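Local coordinates for folylpolyglutamate synthase protein FOLC (Mycobacterium tuberculosis, PDB 2VOS), which probably catalyses the ATP-dependent addition of L-glutamate to dihydropteroate, forming dihydrofolate, and to tetrahydrofolate, building folylpolyglutamates, at residues S77-V86 / Q298-V309; R49-L57 / I127-S138. One frame throughout, in Å; residues are numbered along the deposited sequence.

Contact 1 of 2, residues S77-V86 / Q298-V309; sequences SVARMVDALV and QAHNAVLALASV. With ADP (adenosine-5'-diphosphate), chain B.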
loop_
_atom_site.group_PDB
_atom_site.type_symbol
_atom_site.label_atom_id
_atom_site.label_comp_id
_atom_site.label_asym_id
_atom_site.label_seq_id
_atom_site.Cartn_x
_atom_site.Cartn_y
_atom_site.Cartn_z
ATOM N N SER A 77 1.802 -3.533 1.271
ATOM C CA SER A 77 1.899 -4.844 1.915
ATOM C C SER A 77 3.316 -5.450 1.734
ATOM O O SER A 77 3.897 -6.037 2.667
ATOM C CB SER A 77 0.880 -5.796 1.298
ATOM O OG SER A 77 -0.440 -5.509 1.715
ATOM N N VAL A 78 3.874 -5.337 0.518
ATOM C CA VAL A 78 5.239 -5.844 0.262
ATOM C C VAL A 78 6.238 -5.070 1.107
ATOM O O VAL A 78 7.195 -5.661 1.656
ATOM C CB VAL A 78 5.643 -5.764 -1.269
ATOM C CG1 VAL A 78 7.205 -6.066 -1.440
ATOM C CG2 VAL A 78 4.814 -6.817 -2.062
ATOM N N ALA A 79 6.063 -3.746 1.231
ATOM C CA ALA A 79 7.000 -2.923 2.018
ATOM C C ALA A 79 7.004 -3.454 3.449
ATOM O O ALA A 79 8.046 -3.591 4.062
ATOM C CB ALA A 79 6.588 -1.464 2.030
ATOM N N ARG A 80 5.816 -3.694 4.000
ATOM C CA ARG A 80 5.741 -4.182 5.397
ATOM C C ARG A 80 6.295 -5.600 5.604
ATOM O O ARG A 80 6.826 -5.875 6.688
ATOM C CB ARG A 80 4.326 -4.136 5.924
ATOM C CG ARG A 80 3.802 -2.622 5.937
ATOM C CD ARG A 80 2.333 -2.603 6.420
ATOM N NE ARG A 80 2.181 -2.947 7.855
ATOM C CZ ARG A 80 2.193 -2.066 8.863
ATOM N NH1 ARG A 80 2.366 -0.761 8.654
ATOM N NH2 ARG A 80 2.043 -2.486 10.113
HETATM N N MSE A 81 6.165 -6.468 4.594
HETATM C CA MSE A 81 6.756 -7.802 4.593
HETATM C C MSE A 81 8.296 -7.738 4.545
HETATM O O MSE A 81 8.953 -8.394 5.336
HETATM C CB MSE A 81 6.259 -8.613 3.404
HETATM C CG MSE A 81 4.817 -9.099 3.669
HETATM SE SE MSE A 81 4.116 -9.708 1.956
HETATM C CE MSE A 81 2.377 -10.297 2.504
ATOM N N VAL A 82 8.845 -6.945 3.633
ATOM C CA VAL A 82 10.285 -6.664 3.613
ATOM C C VAL A 82 10.777 -6.184 4.966
ATOM O O VAL A 82 11.773 -6.680 5.463
ATOM C CB VAL A 82 10.617 -5.604 2.506
ATOM C CG1 VAL A 82 12.048 -5.062 2.620
ATOM C CG2 VAL A 82 10.320 -6.179 1.101
ATOM N N ASP A 83 10.100 -5.199 5.575
ATOM C CA ASP A 83 10.469 -4.709 6.896
ATOM C C ASP A 83 10.471 -5.873 7.917
ATOM O O ASP A 83 11.438 -6.103 8.704
ATOM C CB ASP A 83 9.449 -3.617 7.301
ATOM C CG ASP A 83 9.884 -2.829 8.531
ATOM O OD1 ASP A 83 10.796 -3.325 9.250
ATOM O OD2 ASP A 83 9.304 -1.733 8.794
ATOM N N ALA A 84 9.384 -6.624 7.948
ATOM C CA ALA A 84 9.313 -7.743 8.880
ATOM C C ALA A 84 10.489 -8.740 8.710
ATOM O O ALA A 84 11.066 -9.203 9.713
ATOM C CB ALA A 84 7.959 -8.498 8.713
ATOM N N LEU A 85 10.781 -9.128 7.461
ATOM C CA LEU A 85 11.875 -10.073 7.174
ATOM C C LEU A 85 13.249 -9.480 7.578
ATOM O O LEU A 85 14.055 -10.144 8.236
ATOM C CB LEU A 85 11.880 -10.428 5.679
ATOM C CG LEU A 85 10.712 -11.293 5.184
ATOM C CD1 LEU A 85 10.731 -11.289 3.635
ATOM C CD2 LEU A 85 10.832 -12.773 5.671
ATOM N N VAL A 86 13.527 -8.221 7.227
ATOM C CA VAL A 86 14.812 -7.626 7.564
ATOM C C VAL A 86 14.954 -7.493 9.099
ATOM O O VAL A 86 16.068 -7.726 9.711
ATOM C CB VAL A 86 14.985 -6.265 6.856
ATOM C CG1 VAL A 86 16.214 -5.498 7.413
ATOM C CG2 VAL A 86 15.023 -6.479 5.350
ATOM N N GLN A 298 -1.839 -12.094 -1.252
ATOM C CA GLN A 298 -0.798 -11.919 -0.225
ATOM C C GLN A 298 0.306 -13.018 -0.297
ATOM O O GLN A 298 1.421 -12.799 0.106
ATOM C CB GLN A 298 -1.385 -11.774 1.188
ATOM C CG GLN A 298 -2.300 -10.505 1.308
ATOM C CD GLN A 298 -1.501 -9.214 1.301
ATOM O OE1 GLN A 298 -0.295 -9.210 1.078
ATOM N NE2 GLN A 298 -2.155 -8.109 1.604
ATOM N N ALA A 299 -0.024 -14.199 -0.791
ATOM C CA ALA A 299 1.029 -15.186 -1.004
ATOM C C ALA A 299 2.023 -14.706 -2.054
ATOM O O ALA A 299 3.229 -14.949 -1.954
ATOM C CB ALA A 299 0.396 -16.591 -1.437
ATOM N N HIS A 300 1.513 -14.013 -3.069
ATOM C CA HIS A 300 2.379 -13.514 -4.152
ATOM C C HIS A 300 3.221 -12.343 -3.675
ATOM O O HIS A 300 4.400 -12.225 -4.039
ATOM C CB HIS A 300 1.514 -13.125 -5.389
ATOM C CG HIS A 300 0.987 -14.333 -6.086
ATOM N ND1 HIS A 300 1.825 -15.255 -6.693
ATOM C CD2 HIS A 300 -0.264 -14.839 -6.189
ATOM C CE1 HIS A 300 1.110 -16.275 -7.137
ATOM N NE2 HIS A 300 -0.158 -16.051 -6.839
ATOM N N ASN A 301 2.610 -11.471 -2.870
ATOM C CA ASN A 301 3.337 -10.380 -2.227
ATOM C C ASN A 301 4.423 -10.978 -1.307
ATOM O O ASN A 301 5.540 -10.489 -1.304
ATOM C CB ASN A 301 2.420 -9.502 -1.342
ATOM C CG ASN A 301 1.410 -8.715 -2.185
ATOM O OD1 ASN A 301 1.591 -8.589 -3.402
ATOM N ND2 ASN A 301 0.387 -8.165 -1.546
ATOM N N ALA A 302 4.092 -12.017 -0.545
ATOM C CA ALA A 302 5.122 -12.678 0.283
ATOM C C ALA A 302 6.323 -13.167 -0.475
ATOM O O ALA A 302 7.467 -12.899 -0.107
ATOM C CB ALA A 302 4.512 -13.825 1.079
ATOM N N VAL A 303 6.132 -13.907 -1.560
ATOM C CA VAL A 303 7.328 -14.451 -2.196
ATOM C C VAL A 303 8.099 -13.310 -2.882
ATOM O O VAL A 303 9.315 -13.352 -3.002
ATOM C CB VAL A 303 6.976 -15.534 -3.259
ATOM C CG1 VAL A 303 6.304 -14.899 -4.481
ATOM C CG2 VAL A 303 8.219 -16.318 -3.649
ATOM N N LEU A 304 7.394 -12.266 -3.311
ATOM C CA LEU A 304 8.089 -11.128 -3.884
ATOM C C LEU A 304 8.973 -10.431 -2.829
ATOM O O LEU A 304 10.100 -10.026 -3.121
ATOM C CB LEU A 304 7.043 -10.121 -4.421
ATOM C CG LEU A 304 7.626 -8.921 -5.152
ATOM C CD1 LEU A 304 8.482 -9.401 -6.359
ATOM C CD2 LEU A 304 6.405 -8.045 -5.700
ATOM N N ALA A 305 8.417 -10.239 -1.614
ATOM C CA ALA A 305 9.156 -9.651 -0.489
ATOM C C ALA A 305 10.364 -10.533 -0.115
ATOM O O ALA A 305 11.487 -10.038 0.187
ATOM C CB ALA A 305 8.234 -9.497 0.710
ATOM N N LEU A 306 10.150 -11.849 -0.088
ATOM C CA LEU A 306 11.243 -12.765 0.222
ATOM C C LEU A 306 12.388 -12.615 -0.809
ATOM O O LEU A 306 13.545 -12.391 -0.434
ATOM C CB LEU A 306 10.729 -14.194 0.287
ATOM C CG LEU A 306 11.793 -15.325 0.306
ATOM C CD1 LEU A 306 12.498 -15.216 1.664
ATOM C CD2 LEU A 306 11.137 -16.728 0.155
ATOM N N ALA A 307 12.084 -12.725 -2.092
ATOM C CA ALA A 307 13.096 -12.592 -3.138
ATOM C C ALA A 307 13.816 -11.236 -3.022
ATOM O O ALA A 307 15.050 -11.169 -3.125
ATOM C CB ALA A 307 12.442 -12.761 -4.530
ATOM N N SER A 308 13.098 -10.171 -2.682
ATOM C CA SER A 308 13.724 -8.851 -2.526
ATOM C C SER A 308 14.731 -8.822 -1.355
ATOM O O SER A 308 15.795 -8.203 -1.439
ATOM C CB SER A 308 12.649 -7.779 -2.270
ATOM O OG SER A 308 11.733 -7.752 -3.357
ATOM N N VAL A 309 14.365 -9.461 -0.250
ATOM C CA VAL A 309 15.231 -9.469 0.936
ATOM C C VAL A 309 16.443 -10.389 0.663
ATOM O O VAL A 309 17.585 -10.060 1.050
ATOM C CB VAL A 309 14.477 -9.874 2.182
ATOM C CG1 VAL A 309 15.471 -10.139 3.318
ATOM C CG2 VAL A 309 13.524 -8.728 2.564
HETATM P PB ADP B . -0.489 -0.368 -2.686
HETATM O O1B ADP B . 0.452 0.119 -1.615
HETATM O O2B ADP B . -1.661 0.550 -2.900
HETATM O O3B ADP B . 0.140 -0.840 -3.961
HETATM P PA ADP B . -1.532 -2.300 -0.693
HETATM O O1A ADP B . -1.871 -1.103 0.183
HETATM O O2A ADP B . -0.795 -3.542 -0.219
HETATM O O3A ADP B . -1.081 -1.797 -2.185
HETATM O "O5'" ADP B . -3.004 -2.877 -1.068
HETATM C "C5'" ADP B . -4.130 -2.073 -1.448
HETATM C "C4'" ADP B . -5.263 -3.073 -1.770
HETATM O "O4'" ADP B . -4.886 -3.848 -2.942
HETATM C "C3'" ADP B . -5.458 -4.165 -0.721
HETATM O "O3'" ADP B . -6.534 -3.856 0.142
HETATM C "C2'" ADP B . -5.873 -5.429 -1.421
HETATM O "O2'" ADP B . -7.292 -5.274 -1.766
HETATM C "C1'" ADP B . -5.220 -5.247 -2.766
HETATM N N9 ADP B . -3.918 -5.943 -2.980
HETATM C C8 ADP B . -2.747 -5.920 -2.260
HETATM N N7 ADP B . -1.801 -6.677 -2.892
HETATM C C5 ADP B . -2.347 -7.086 -4.075
HETATM C C6 ADP B . -1.911 -7.871 -5.235
HETATM N N6 ADP B . -0.666 -8.390 -5.290
HETATM N N1 ADP B . -2.823 -8.085 -6.190
HETATM C C2 ADP B . -4.110 -7.650 -6.183
HETATM N N3 ADP B . -4.592 -6.890 -5.164
HETATM C C4 ADP B . -3.743 -6.622 -4.117
#
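Gln-298 and Ser-77 share the one hydrogen bond between the helices: NE2 reaches OG at 3.1 Å, nearly straight at 174°, with OG lying in the plane of the amide. The serine in turn binds O2A of the ADP alpha-phosphate through both its backbone N and its OG, the latter at 2.8 Å. Asn-301 pairs with the adenine through both amide atoms, OD1 accepting from N6 at 2.9 Å and ND2 donating to N7 at 3.0 Å. ND2 also donates to Gln-298 OE1 from above its carbonyl plane, so Gln-298 links the residue that holds the alpha-phosphate to the one that reads the adenine. Helix 75-88 starts at the P-loop of this Mur ligase fold; Gly-74, Lys-75 and Thr-76 also bind ADP.

Two knobs-into-holes carry much of the apolar packing, the axes crossing at -49°. Selenomethionine Met-81, extended beyond CG, fills the hole of Gln-298, Asn-301, Ala-302 and Ala-305, its SE 3.4 Å from Ala-302 N. Ala-305 answers among Val-78, Met-81, Val-82 and Leu-85, its CB a tight 3.5 Å from Met-81 CB. Farther along, Val-309 turns CG2 onto Val-82 CG1, Leu-85 CB and Val-86 CG2.

Contact 2 of 2, residues R49-L57 / I127-S138; sequences RISALMDLL and IEPLVALIDQQS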
loop_
_atom_site.group_PDB
_atom_site.type_symbol
_atom_site.label_atom_id
_atom_site.label_comp_id
_atom_site.label_asym_id
_atom_site.label_seq_id
_atom_site.Cartn_x
_atom_site.Cartn_y
_atom_site.Cartn_z
ATOM N N ARG A 49 13.484 20.103 -6.877
ATOM C CA ARG A 49 13.267 20.577 -5.519
ATOM C C ARG A 49 13.727 19.563 -4.486
ATOM O O ARG A 49 14.454 19.914 -3.542
ATOM C CB ARG A 49 11.787 20.912 -5.301
ATOM C CG ARG A 49 11.333 22.230 -5.928
ATOM C CD ARG A 49 9.832 22.524 -5.603
ATOM N NE ARG A 49 8.929 21.366 -5.722
ATOM C CZ ARG A 49 8.175 21.077 -6.788
ATOM N NH1 ARG A 49 8.192 21.845 -7.887
ATOM N NH2 ARG A 49 7.404 20.001 -6.771
ATOM N N ILE A 50 13.276 18.309 -4.601
ATOM C CA ILE A 50 13.607 17.316 -3.572
ATOM C C ILE A 50 15.125 17.038 -3.647
ATOM O O ILE A 50 15.781 16.878 -2.623
ATOM C CB ILE A 50 12.784 16.020 -3.764
ATOM C CG1 ILE A 50 13.032 15.031 -2.612
ATOM C CG2 ILE A 50 13.136 15.321 -5.075
ATOM C CD1 ILE A 50 12.521 15.524 -1.306
ATOM N N SER A 51 15.715 16.996 -4.856
ATOM C CA SER A 51 17.182 16.888 -4.936
ATOM C C SER A 51 17.921 18.034 -4.246
ATOM O O SER A 51 18.891 17.801 -3.534
ATOM C CB SER A 51 17.674 16.798 -6.366
ATOM O OG SER A 51 17.187 15.612 -6.954
ATOM N N ALA A 52 17.490 19.270 -4.497
ATOM C CA ALA A 52 18.092 20.405 -3.842
ATOM C C ALA A 52 17.980 20.293 -2.323
ATOM O O ALA A 52 18.931 20.601 -1.602
ATOM C CB ALA A 52 17.464 21.723 -4.347
ATOM N N LEU A 53 16.787 19.945 -1.835
ATOM C CA LEU A 53 16.584 19.819 -0.376
ATOM C C LEU A 53 17.521 18.752 0.223
ATOM O O LEU A 53 18.157 18.988 1.283
ATOM C CB LEU A 53 15.147 19.483 -0.072
ATOM C CG LEU A 53 14.848 19.332 1.448
ATOM C CD1 LEU A 53 15.282 20.579 2.286
ATOM C CD2 LEU A 53 13.380 18.969 1.697
HETATM N N MSE A 54 17.594 17.574 -0.404
HETATM C CA MSE A 54 18.518 16.518 0.060
HETATM C C MSE A 54 19.967 17.055 0.094
HETATM O O MSE A 54 20.686 16.806 1.045
HETATM C CB MSE A 54 18.507 15.310 -0.873
HETATM C CG MSE A 54 17.331 14.377 -0.747
HETATM SE SE MSE A 54 16.973 13.849 1.136
HETATM C CE MSE A 54 15.419 14.903 1.004
ATOM N N ASP A 55 20.403 17.793 -0.939
ATOM C CA ASP A 55 21.730 18.427 -0.859
ATOM C C ASP A 55 21.944 19.296 0.391
ATOM O O ASP A 55 22.976 19.193 1.056
ATOM C CB ASP A 55 22.023 19.298 -2.078
ATOM C CG ASP A 55 22.327 18.493 -3.262
ATOM O OD1 ASP A 55 22.195 17.230 -3.165
ATOM O OD2 ASP A 55 22.688 19.103 -4.292
ATOM N N LEU A 56 21.006 20.188 0.648
ATOM C CA LEU A 56 21.066 21.038 1.839
ATOM C C LEU A 56 21.108 20.215 3.134
ATOM O O LEU A 56 21.702 20.634 4.124
ATOM C CB LEU A 56 19.827 21.952 1.896
ATOM C CG LEU A 56 19.809 23.122 0.901
ATOM C CD1 LEU A 56 18.502 23.911 1.045
ATOM C CD2 LEU A 56 21.011 24.035 1.156
ATOM N N LEU A 57 20.414 19.080 3.136
ATOM C CA LEU A 57 20.300 18.225 4.357
ATOM C C LEU A 57 21.553 17.411 4.547
ATOM O O LEU A 57 21.667 16.686 5.545
ATOM C CB LEU A 57 19.149 17.251 4.196
ATOM C CG LEU A 57 17.821 17.562 4.890
ATOM C CD1 LEU A 57 17.794 18.875 5.562
ATOM C CD2 LEU A 57 16.589 17.342 4.051
ATOM N N ILE A 127 13.924 19.790 9.664
ATOM C CA ILE A 127 14.155 20.138 8.263
ATOM C C ILE A 127 13.501 21.446 7.782
ATOM O O ILE A 127 13.927 22.007 6.763
ATOM C CB ILE A 127 13.837 19.009 7.290
ATOM C CG1 ILE A 127 12.335 18.786 7.190
ATOM C CG2 ILE A 127 14.597 17.692 7.681
ATOM C CD1 ILE A 127 11.981 17.962 5.911
ATOM N N GLU A 128 12.553 21.985 8.540
ATOM C CA GLU A 128 11.727 23.106 8.031
ATOM C C GLU A 128 12.557 24.317 7.529
ATOM O O GLU A 128 12.219 24.919 6.491
ATOM C CB GLU A 128 10.717 23.587 9.090
ATOM C CG GLU A 128 9.707 24.647 8.542
ATOM C CD GLU A 128 8.772 25.178 9.633
ATOM O OE1 GLU A 128 9.295 25.689 10.622
ATOM O OE2 GLU A 128 7.528 25.095 9.495
ATOM N N PRO A 129 13.603 24.731 8.290
ATOM C CA PRO A 129 14.317 25.907 7.732
ATOM C C PRO A 129 14.900 25.631 6.293
ATOM O O PRO A 129 14.994 26.548 5.468
ATOM C CB PRO A 129 15.444 26.189 8.757
ATOM C CG PRO A 129 15.084 25.439 10.018
ATOM C CD PRO A 129 14.105 24.315 9.623
ATOM N N LEU A 130 15.274 24.378 5.996
ATOM C CA LEU A 130 15.848 24.051 4.691
ATOM C C LEU A 130 14.732 23.923 3.660
ATOM O O LEU A 130 14.901 24.289 2.496
ATOM C CB LEU A 130 16.672 22.737 4.761
ATOM C CG LEU A 130 17.933 22.738 5.663
ATOM C CD1 LEU A 130 18.663 24.087 5.501
ATOM C CD2 LEU A 130 17.566 22.445 7.158
ATOM N N VAL A 131 13.597 23.374 4.078
ATOM C CA VAL A 131 12.396 23.371 3.245
ATOM C C VAL A 131 11.968 24.801 2.890
ATOM O O VAL A 131 11.676 25.077 1.734
ATOM C CB VAL A 131 11.211 22.667 3.961
ATOM C CG1 VAL A 131 9.888 22.886 3.194
ATOM C CG2 VAL A 131 11.523 21.183 4.160
ATOM N N ALA A 132 11.911 25.696 3.880
ATOM C CA ALA A 132 11.576 27.132 3.613
ATOM C C ALA A 132 12.532 27.733 2.574
ATOM O O ALA A 132 12.155 28.534 1.727
ATOM C CB ALA A 132 11.654 27.954 4.897
ATOM N N LEU A 133 13.802 27.349 2.655
ATOM C CA LEU A 133 14.795 27.937 1.764
ATOM C C LEU A 133 14.557 27.459 0.337
ATOM O O LEU A 133 14.608 28.252 -0.599
ATOM C CB LEU A 133 16.201 27.569 2.236
ATOM C CG LEU A 133 17.358 28.218 1.480
ATOM C CD1 LEU A 133 17.247 29.767 1.526
ATOM C CD2 LEU A 133 18.687 27.749 2.095
ATOM N N ILE A 134 14.294 26.170 0.164
ATOM C CA ILE A 134 13.939 25.645 -1.161
ATOM C C ILE A 134 12.636 26.263 -1.662
ATOM O O ILE A 134 12.546 26.617 -2.852
ATOM C CB ILE A 134 13.820 24.093 -1.202
ATOM C CG1 ILE A 134 15.145 23.415 -0.850
ATOM C CG2 ILE A 134 13.343 23.618 -2.598
ATOM C CD1 ILE A 134 16.349 23.910 -1.683
ATOM N N ASP A 135 11.633 26.399 -0.784
ATOM C CA ASP A 135 10.345 27.028 -1.159
ATOM C C ASP A 135 10.622 28.414 -1.738
ATOM O O ASP A 135 10.026 28.788 -2.719
ATOM C CB ASP A 135 9.380 27.246 0.037
ATOM C CG ASP A 135 8.661 25.978 0.521
ATOM O OD1 ASP A 135 8.460 24.986 -0.224
ATOM O OD2 ASP A 135 8.264 25.971 1.696
ATOM N N GLN A 136 11.496 29.184 -1.096
ATOM C CA GLN A 136 11.788 30.565 -1.521
ATOM C C GLN A 136 12.663 30.615 -2.804
ATOM O O GLN A 136 12.395 31.415 -3.705
ATOM C CB GLN A 136 12.433 31.384 -0.383
ATOM N N GLN A 137 13.720 29.786 -2.854
ATOM C CA GLN A 137 14.600 29.723 -4.016
ATOM C C GLN A 137 13.823 29.234 -5.236
ATOM O O GLN A 137 14.087 29.673 -6.371
ATOM C CB GLN A 137 15.811 28.831 -3.750
ATOM C CG GLN A 137 16.979 29.559 -3.120
ATOM C CD GLN A 137 18.075 28.610 -2.611
ATOM O OE1 GLN A 137 18.145 27.412 -2.970
ATOM N NE2 GLN A 137 18.939 29.152 -1.751
ATOM N N SER A 138 12.856 28.349 -5.002
ATOM C CA SER A 138 11.967 27.864 -6.059
ATOM C C SER A 138 11.062 28.966 -6.566
ATOM O O SER A 138 11.041 29.228 -7.757
ATOM C CB SER A 138 11.130 26.671 -5.587
ATOM O OG SER A 138 10.141 26.348 -6.556
#
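Ile-127 O takes two backbone N-H groups, from Leu-130 N at 2.8 Å and from Val-131 N at 3.0 Å, and all three residues also pack against residues 49-57. The doubled acceptor marks a kink: Pro-129 has no N-H to give, and Leu-130 N bonds three residues back rather than four.

No hydrogen bond crosses between the segments; the contact is aliphatic. Its central piece is Ile-134, a knob set in the hole formed by Arg-49, Ala-52, Leu-53 and Leu-56. The branches of Ile-134 meet different parts of the hole: CG2 lies on the Arg-49 backbone O and CB, CG1 on Leu-53 CA and CB, and CD1 on Ala-52 CB at 3.6 Å. CD1 also presses on Leu-56 CD1 at 3.5 Å, closer than carbons usually pack, where the two side chains run past one another head to tail. Leu-53 reaches the next turn because its chi1 of -180° swings CG away from the backbone N; CD1 then lies on Leu-130 CB at 3.6 Å and CD2 on Val-131 CG2 at 3.8 Å. Leu-57 CD1 touches both Leu-130 CG and Ile-127 CG2.

At the other end the Arg-49 CD passes Ser-138 OG without a bond: the guanidinium forms a salt bridge with Glu-153, and Ser-138 OG hydrogen-bonds Pro-147 O. The axes of the two segments run mostly antiparallel, 138° apart and 9.7 Å at their closest. Helix 151-165 covers the inner side of this pair, with Leu-53 and Met-54 touching Ala-157 and Ile-127 touching Met-158 and Ala-161, while Leu-56 and Leu-133 are left at the outer, exposed side of helices 48-56 and 117-140.

Contact 1 lies deep in the chain, with every touching residue buried and strand 170-174 of the large mixed sheet beside helix 75-88; contact 2 is peripheral, partly open to solvent and away from the annotated sites. Their centres are 33 Å apart, and they share no helix, although their segments alternate along the sequence. Contact 1 has two knobs, one from each helix; contact 2 has one. The chemistry follows the place. At the nucleotide, residues 77-86 and 298-309 combine apolar side chains, among them alanine and selenomethionine, with a network of amides and a hydroxyl; residues 49-57 and 127-138 meet through aliphatic groups, while Arg-49 and Ser-138 turn their polar ends to partners outside the pair.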